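Local coordinates for protein JamJ (Lyngbya majuscula, PDB 5DOZ) that probably reduces the double bond of an enoyl-acyl carrier protein intermediate with NADPH, as an enoyl reductase of a polyketide synthase, at residues A[203-215]-A[232-244]. Numbering follows the deposited sequence.
With NDP (NADPH dihydro-nicotinamide-adenine-dinucleotide phosphate), chain E.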
loop_
_atom_site.group_PDB
_atom_site.type_symbol
_atom_site.label_atom_id
_atom_site.label_comp_id
_atom_site.label_asym_id
_atom_site.label_seq_id
_atom_site.Cartn_x
_atom_site.Cartn_y
_atom_site.Cartn_z
ATOM N N MET A 203 8.149 -19.560 -2.029
ATOM C CA MET A 203 9.327 -19.604 -2.894
ATOM C C MET A 203 10.172 -18.335 -2.746
ATOM O O MET A 203 9.915 -17.513 -1.857
ATOM C CB MET A 203 8.903 -19.858 -4.348
ATOM C CG MET A 203 8.217 -21.209 -4.536
ATOM S SD MET A 203 7.184 -21.385 -6.003
ATOM C CE MET A 203 5.777 -20.356 -5.587
ATOM N N ASN A 204 11.186 -18.184 -3.599
ATOM C CA ASN A 204 12.135 -17.077 -3.485
ATOM C C ASN A 204 11.785 -15.880 -4.374
ATOM O O ASN A 204 11.769 -15.989 -5.600
ATOM C CB ASN A 204 13.566 -17.566 -3.764
ATOM C CG ASN A 204 14.632 -16.635 -3.205
ATOM O OD1 ASN A 204 14.344 -15.515 -2.776
ATOM N ND2 ASN A 204 15.880 -17.099 -3.207
ATOM N N SER A 205 11.512 -14.736 -3.749
ATOM C CA SER A 205 11.223 -13.499 -4.484
ATOM C C SER A 205 12.474 -12.902 -5.135
ATOM O O SER A 205 12.375 -12.031 -6.001
ATOM C CB SER A 205 10.563 -12.467 -3.565
ATOM O OG SER A 205 11.410 -12.128 -2.481
ATOM N N ARG A 206 13.642 -13.387 -4.723
ATOM C CA ARG A 206 14.916 -12.800 -5.145
ATOM C C ARG A 206 15.547 -13.499 -6.343
ATOM O O ARG A 206 16.620 -13.106 -6.801
ATOM C CB ARG A 206 15.906 -12.733 -3.969
ATOM C CG ARG A 206 15.331 -12.138 -2.684
ATOM C CD ARG A 206 14.575 -10.837 -2.921
ATOM N NE ARG A 206 14.268 -10.150 -1.666
ATOM C CZ ARG A 206 15.061 -9.248 -1.095
ATOM N NH1 ARG A 206 16.208 -8.907 -1.671
ATOM N NH2 ARG A 206 14.710 -8.683 0.052
ATOM N N THR A 207 14.883 -14.534 -6.850
ATOM C CA THR A 207 15.350 -15.246 -8.042
ATOM C C THR A 207 14.183 -15.443 -8.996
ATOM O O THR A 207 13.017 -15.401 -8.577
ATOM C CB THR A 207 15.995 -16.610 -7.704
ATOM O OG1 THR A 207 15.065 -17.426 -6.987
ATOM C CG2 THR A 207 17.270 -16.435 -6.861
ATOM N N THR A 208 14.491 -15.641 -10.275
ATOM C CA THR A 208 13.455 -15.814 -11.292
ATOM C C THR A 208 13.042 -17.273 -11.466
ATOM O O THR A 208 12.138 -17.576 -12.239
ATOM C CB THR A 208 13.859 -15.207 -12.654
ATOM O OG1 THR A 208 15.244 -15.464 -12.910
ATOM C CG2 THR A 208 13.615 -13.704 -12.654
ATOM N N GLU A 209 13.695 -18.165 -10.726
ATOM C CA GLU A 209 13.419 -19.600 -10.797
ATOM C C GLU A 209 12.034 -20.002 -10.258
ATOM O O GLU A 209 11.676 -21.186 -10.292
ATOM C CB GLU A 209 14.530 -20.391 -10.087
ATOM C CG GLU A 209 14.556 -20.228 -8.572
ATOM C CD GLU A 209 15.809 -20.798 -7.931
ATOM O OE1 GLU A 209 16.245 -21.897 -8.338
ATOM O OE2 GLU A 209 16.354 -20.147 -7.010
ATOM N N PHE A 210 11.259 -19.027 -9.776
ATOM C CA PHE A 210 9.897 -19.290 -9.291
ATOM C C PHE A 210 9.003 -19.775 -10.430
ATOM O O PHE A 210 8.081 -20.563 -10.210
ATOM C CB PHE A 210 9.282 -18.055 -8.592
ATOM C CG PHE A 210 9.019 -16.894 -9.516
ATOM C CD1 PHE A 210 7.815 -16.795 -10.215
ATOM C CD2 PHE A 210 9.976 -15.898 -9.692
ATOM C CE1 PHE A 210 7.579 -15.732 -11.073
ATOM C CE2 PHE A 210 9.746 -14.838 -10.551
ATOM C CZ PHE A 210 8.548 -14.753 -11.242
ATOM N N ALA A 211 9.296 -19.299 -11.640
ATOM C CA ALA A 211 8.532 -19.636 -12.837
ATOM C C ALA A 211 8.504 -21.139 -13.106
ATOM O O ALA A 211 7.435 -21.717 -13.317
ATOM C CB ALA A 211 9.080 -18.887 -14.046
ATOM N N ASN A 212 9.680 -21.763 -13.086
ATOM C CA ASN A 212 9.799 -23.201 -13.303
ATOM C C ASN A 212 9.148 -24.023 -12.198
ATOM O O ASN A 212 8.502 -25.036 -12.472
ATOM C CB ASN A 212 11.266 -23.602 -13.480
ATOM C CG ASN A 212 11.834 -23.156 -14.813
ATOM O OD1 ASN A 212 11.092 -22.833 -15.749
ATOM N ND2 ASN A 212 13.157 -23.141 -14.913
ATOM N N GLU A 213 9.314 -23.567 -10.957
ATOM C CA GLU A 213 8.702 -24.201 -9.790
ATOM C C GLU A 213 7.175 -24.175 -9.885
ATOM O O GLU A 213 6.509 -25.170 -9.597
ATOM C CB GLU A 213 9.180 -23.517 -8.503
ATOM C CG GLU A 213 10.671 -23.693 -8.224
ATOM C CD GLU A 213 11.226 -22.704 -7.206
ATOM O OE1 GLU A 213 10.639 -21.615 -7.025
ATOM O OE2 GLU A 213 12.267 -23.010 -6.587
ATOM N N ILE A 214 6.626 -23.041 -10.308
ATOM C CA ILE A 214 5.177 -22.906 -10.448
ATOM C C ILE A 214 4.629 -23.826 -11.548
ATOM O O ILE A 214 3.626 -24.510 -11.339
ATOM C CB ILE A 214 4.743 -21.430 -10.612
ATOM C CG1 ILE A 214 4.809 -20.727 -9.247
ATOM C CG2 ILE A 214 3.347 -21.336 -11.216
ATOM C CD1 ILE A 214 4.428 -19.258 -9.241
ATOM N N ARG A 215 5.309 -23.862 -12.694
ATOM C CA ARG A 215 4.931 -24.747 -13.801
ATOM C C ARG A 215 4.761 -26.206 -13.346
ATOM O O ARG A 215 3.786 -26.866 -13.712
ATOM C CB ARG A 215 5.943 -24.653 -14.955
ATOM C CG ARG A 215 5.590 -25.502 -16.174
ATOM C CD ARG A 215 6.466 -25.182 -17.377
ATOM N NE ARG A 215 7.741 -25.905 -17.367
ATOM C CZ ARG A 215 8.001 -26.992 -18.095
ATOM N NH1 ARG A 215 7.076 -27.505 -18.900
ATOM N NH2 ARG A 215 9.192 -27.573 -18.019
ATOM N N HIS A 232 12.042 -5.417 -12.368
ATOM C CA HIS A 232 13.437 -5.391 -12.814
ATOM C C HIS A 232 13.832 -6.688 -13.537
ATOM O O HIS A 232 13.079 -7.665 -13.529
ATOM C CB HIS A 232 14.372 -5.089 -11.638
ATOM C CG HIS A 232 14.263 -6.065 -10.508
ATOM N ND1 HIS A 232 13.122 -6.198 -9.746
ATOM C CD2 HIS A 232 15.159 -6.945 -10.001
ATOM C CE1 HIS A 232 13.316 -7.128 -8.827
ATOM N NE2 HIS A 232 14.546 -7.592 -8.956
ATOM N N GLY A 233 15.000 -6.683 -14.174
ATOM C CA GLY A 233 15.507 -7.850 -14.901
ATOM C C GLY A 233 14.492 -8.456 -15.851
ATOM O O GLY A 233 13.882 -7.749 -16.650
ATOM N N GLU A 234 14.308 -9.770 -15.752
ATOM C CA GLU A 234 13.355 -10.489 -16.596
ATOM C C GLU A 234 12.124 -10.939 -15.799
ATOM O O GLU A 234 11.471 -11.919 -16.159
ATOM C CB GLU A 234 14.042 -11.687 -17.280
ATOM C CG GLU A 234 15.141 -11.298 -18.272
ATOM C CD GLU A 234 15.936 -12.482 -18.809
ATOM O OE1 GLU A 234 15.330 -13.528 -19.142
ATOM O OE2 GLU A 234 17.181 -12.365 -18.915
ATOM N N TYR A 235 11.805 -10.206 -14.729
ATOM C CA TYR A 235 10.684 -10.536 -13.839
ATOM C C TYR A 235 9.307 -10.473 -14.496
ATOM O O TYR A 235 8.447 -11.304 -14.204
ATOM C CB TYR A 235 10.694 -9.650 -12.586
ATOM C CG TYR A 235 11.506 -10.206 -11.436
ATOM C CD1 TYR A 235 12.867 -9.927 -11.320
ATOM C CD2 TYR A 235 10.914 -11.014 -10.465
ATOM C CE1 TYR A 235 13.614 -10.435 -10.270
ATOM C CE2 TYR A 235 11.654 -11.526 -9.409
ATOM C CZ TYR A 235 13.001 -11.230 -9.316
ATOM O OH TYR A 235 13.749 -11.728 -8.273
ATOM N N ILE A 236 9.088 -9.491 -15.368
ATOM C CA ILE A 236 7.793 -9.371 -16.041
ATOM C C ILE A 236 7.544 -10.540 -16.999
ATOM O O ILE A 236 6.458 -11.122 -17.000
ATOM C CB ILE A 236 7.606 -8.002 -16.730
ATOM C CG1 ILE A 236 7.509 -6.896 -15.667
ATOM C CG2 ILE A 236 6.357 -8.014 -17.603
ATOM C CD1 ILE A 236 7.548 -5.479 -16.201
ATOM N N GLN A 237 8.555 -10.885 -17.791
ATOM C CA GLN A 237 8.465 -12.005 -18.732
ATOM C C GLN A 237 8.240 -13.331 -17.999
ATOM O O GLN A 237 7.450 -14.163 -18.445
ATOM C CB GLN A 237 9.718 -12.078 -19.616
ATOM C CG GLN A 237 9.677 -13.157 -20.694
ATOM C CD GLN A 237 8.608 -12.902 -21.742
ATOM O OE1 GLN A 237 8.782 -12.065 -22.632
ATOM N NE2 GLN A 237 7.496 -13.625 -21.643
ATOM N N LYS A 238 8.933 -13.512 -16.877
ATOM C CA LYS A 238 8.770 -14.701 -16.042
ATOM C C LYS A 238 7.362 -14.791 -15.463
ATOM O O LYS A 238 6.795 -15.881 -15.376
ATOM C CB LYS A 238 9.815 -14.739 -14.918
ATOM C CG LYS A 238 11.241 -15.016 -15.376
ATOM C CD LYS A 238 11.365 -16.327 -16.147
ATOM C CE LYS A 238 12.803 -16.592 -16.577
ATOM N NZ LYS A 238 13.382 -15.496 -17.407
ATOM N N ASN A 239 6.806 -13.645 -15.071
ATOM C CA ASN A 239 5.413 -13.576 -14.621
ATOM C C ASN A 239 4.432 -14.004 -15.717
ATOM O O ASN A 239 3.505 -14.767 -15.458
ATOM C CB ASN A 239 5.060 -12.174 -14.108
ATOM C CG ASN A 239 5.697 -11.855 -12.765
ATOM O OD1 ASN A 239 6.062 -12.747 -12.002
ATOM N ND2 ASN A 239 5.833 -10.567 -12.472
ATOM N N LEU A 240 4.640 -13.519 -16.939
ATOM C CA LEU A 240 3.797 -13.919 -18.066
ATOM C C LEU A 240 3.822 -15.433 -18.287
ATOM O O LEU A 240 2.786 -16.030 -18.587
ATOM C CB LEU A 240 4.198 -13.194 -19.354
ATOM C CG LEU A 240 4.115 -11.668 -19.418
ATOM C CD1 LEU A 240 4.481 -11.191 -20.812
ATOM C CD2 LEU A 240 2.744 -11.144 -19.026
ATOM N N ASP A 241 4.995 -16.049 -18.129
ATOM C CA ASP A 241 5.150 -17.500 -18.319
ATOM C C ASP A 241 4.305 -18.329 -17.346
ATOM O O ASP A 241 3.762 -19.372 -17.727
ATOM C CB ASP A 241 6.621 -17.921 -18.208
ATOM C CG ASP A 241 7.500 -17.290 -19.278
ATOM O OD1 ASP A 241 6.970 -16.582 -20.166
ATOM O OD2 ASP A 241 8.730 -17.509 -19.228
ATOM N N VAL A 242 4.193 -17.867 -16.100
ATOM C CA VAL A 242 3.426 -18.597 -15.083
ATOM C C VAL A 242 1.937 -18.256 -15.102
ATOM O O VAL A 242 1.143 -18.878 -14.398
ATOM C CB VAL A 242 3.992 -18.412 -13.651
ATOM C CG1 VAL A 242 5.366 -19.041 -13.539
ATOM C CG2 VAL A 242 4.040 -16.946 -13.247
ATOM N N LEU A 243 1.566 -17.270 -15.910
ATOM C CA LEU A 243 0.182 -16.830 -16.011
ATOM C C LEU A 243 -0.598 -17.781 -16.927
ATOM O O LEU A 243 -0.192 -18.035 -18.068
ATOM C CB LEU A 243 0.142 -15.389 -16.529
ATOM C CG LEU A 243 -0.974 -14.400 -16.174
ATOM C CD1 LEU A 243 -1.460 -14.519 -14.735
ATOM C CD2 LEU A 243 -0.484 -12.986 -16.448
ATOM N N ALA A 244 -1.705 -18.313 -16.409
ATOM C CA ALA A 244 -2.557 -19.252 -17.139
ATOM C C ALA A 244 -3.217 -18.604 -18.354
ATOM O O ALA A 244 -3.090 -17.393 -18.573
ATOM C CB ALA A 244 -3.618 -19.833 -16.208
HETATM P PA NDP E . 7.258 -2.858 1.162
HETATM O O1A NDP E . 8.545 -2.066 1.286
HETATM O O2A NDP E . 6.504 -3.276 2.396
HETATM O O5B NDP E . 7.568 -4.207 0.343
HETATM C C5B NDP E . 8.748 -4.370 -0.434
HETATM C C4B NDP E . 9.059 -5.857 -0.451
HETATM O O4B NDP E . 9.766 -6.172 -1.656
HETATM C C3B NDP E . 9.956 -6.297 0.701
HETATM O O3B NDP E . 9.207 -6.806 1.810
HETATM C C2B NDP E . 10.763 -7.418 0.102
HETATM O O2B NDP E . 10.129 -8.644 0.435
HETATM C C1B NDP E . 10.661 -7.251 -1.404
HETATM N N9A NDP E . 11.972 -6.939 -2.002
HETATM C C8A NDP E . 12.880 -6.068 -1.531
HETATM N N7A NDP E . 13.964 -6.034 -2.337
HETATM C C5A NDP E . 13.747 -6.899 -3.347
HETATM C C6A NDP E . 14.480 -7.354 -4.551
HETATM N N6A NDP E . 15.701 -6.858 -4.846
HETATM N N1A NDP E . 13.887 -8.281 -5.345
HETATM C C2A NDP E . 12.671 -8.789 -5.072
HETATM N N3A NDP E . 11.956 -8.415 -3.996
HETATM C C4A NDP E . 12.431 -7.493 -3.119
HETATM O O3 NDP E . 6.280 -2.088 0.139
HETATM P PN NDP E . 4.694 -2.305 -0.029
HETATM O O1N NDP E . 4.331 -3.733 0.249
HETATM O O2N NDP E . 3.981 -1.205 0.706
HETATM O O5D NDP E . 4.474 -2.050 -1.605
HETATM C C5D NDP E . 5.154 -2.827 -2.599
HETATM C C4D NDP E . 5.240 -2.055 -3.916
HETATM O O4D NDP E . 3.946 -1.622 -4.344
HETATM C C3D NDP E . 6.072 -0.793 -3.799
HETATM O O3D NDP E . 6.817 -0.664 -5.008
HETATM C C2D NDP E . 5.053 0.325 -3.677
HETATM O O2D NDP E . 5.534 1.605 -4.114
HETATM C C1D NDP E . 3.907 -0.204 -4.520
HETATM N N1N NDP E . 2.607 0.317 -4.097
HETATM C C2N NDP E . 1.772 0.764 -5.046
HETATM C C3N NDP E . 0.431 1.014 -4.779
HETATM C C7N NDP E . -0.516 1.273 -5.916
HETATM O O7N NDP E . -1.521 1.944 -5.748
HETATM N N7N NDP E . -0.239 0.749 -7.107
HETATM C C4N NDP E . -0.030 1.168 -3.344
HETATM C C5N NDP E . 0.920 0.546 -2.424
HETATM C C6N NDP E . 2.221 0.229 -2.810
HETATM P P2B NDP E . 10.941 -10.021 0.432
HETATM O O1X NDP E . 12.076 -9.804 1.406
HETATM O O2X NDP E . 9.896 -10.992 0.887
HETATM O O3X NDP E . 11.374 -10.208 -1.001
#
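Tyr235 reaches across to the 205-208 loop with both its hydroxyl and its ring. Tyr235 OH donates to Ser205 O at 2.7 Å, the donor tilted 30° from the carbonyl plane. Thr208 CG2 sits over one face of the Tyr235 ring, 4.0 Å from the centroid and almost on the normal, a CH-pi contact. Thr208 CB also rests on Lys238 CG, the two side chains crossing at about a right angle. Phe210 is a knob in a hole formed by Tyr235, Lys238, Asn239 and Val242. Its CG lies between the backbone N and the carbonyl carbon (chi1 67°), which turns the ring end towards helix 235-242. Phe210 CE2 meets Tyr235 CE2 obliquely, and Phe210 CZ lies 3.3 Å from Asn239 OD1. Asn239 OD1 is hydrogen-bonded to His161 NE2 and Asn239 ND2 to Tyr249 OH, which fixes the amide. Helices 210-218 and 235-242 belong to the Rossmann-type NADPH domain. The axes of 210-215 and 235-242 run nearly parallel (4°), 9.1 Å apart at their closest. Further along, Val242 CG1 packs tightly on Ala211 CA at 3.3 Å and touches Ile214 CB. The tyrosine bond ties helix 235-242 to the loop that binds the cofactor's 2'-phosphate. There Arg206 NE donates to NDP O3X at 3.0 Å and Arg206 NH2 to NDP O1X, while the guanidinium lies flat over the adenine.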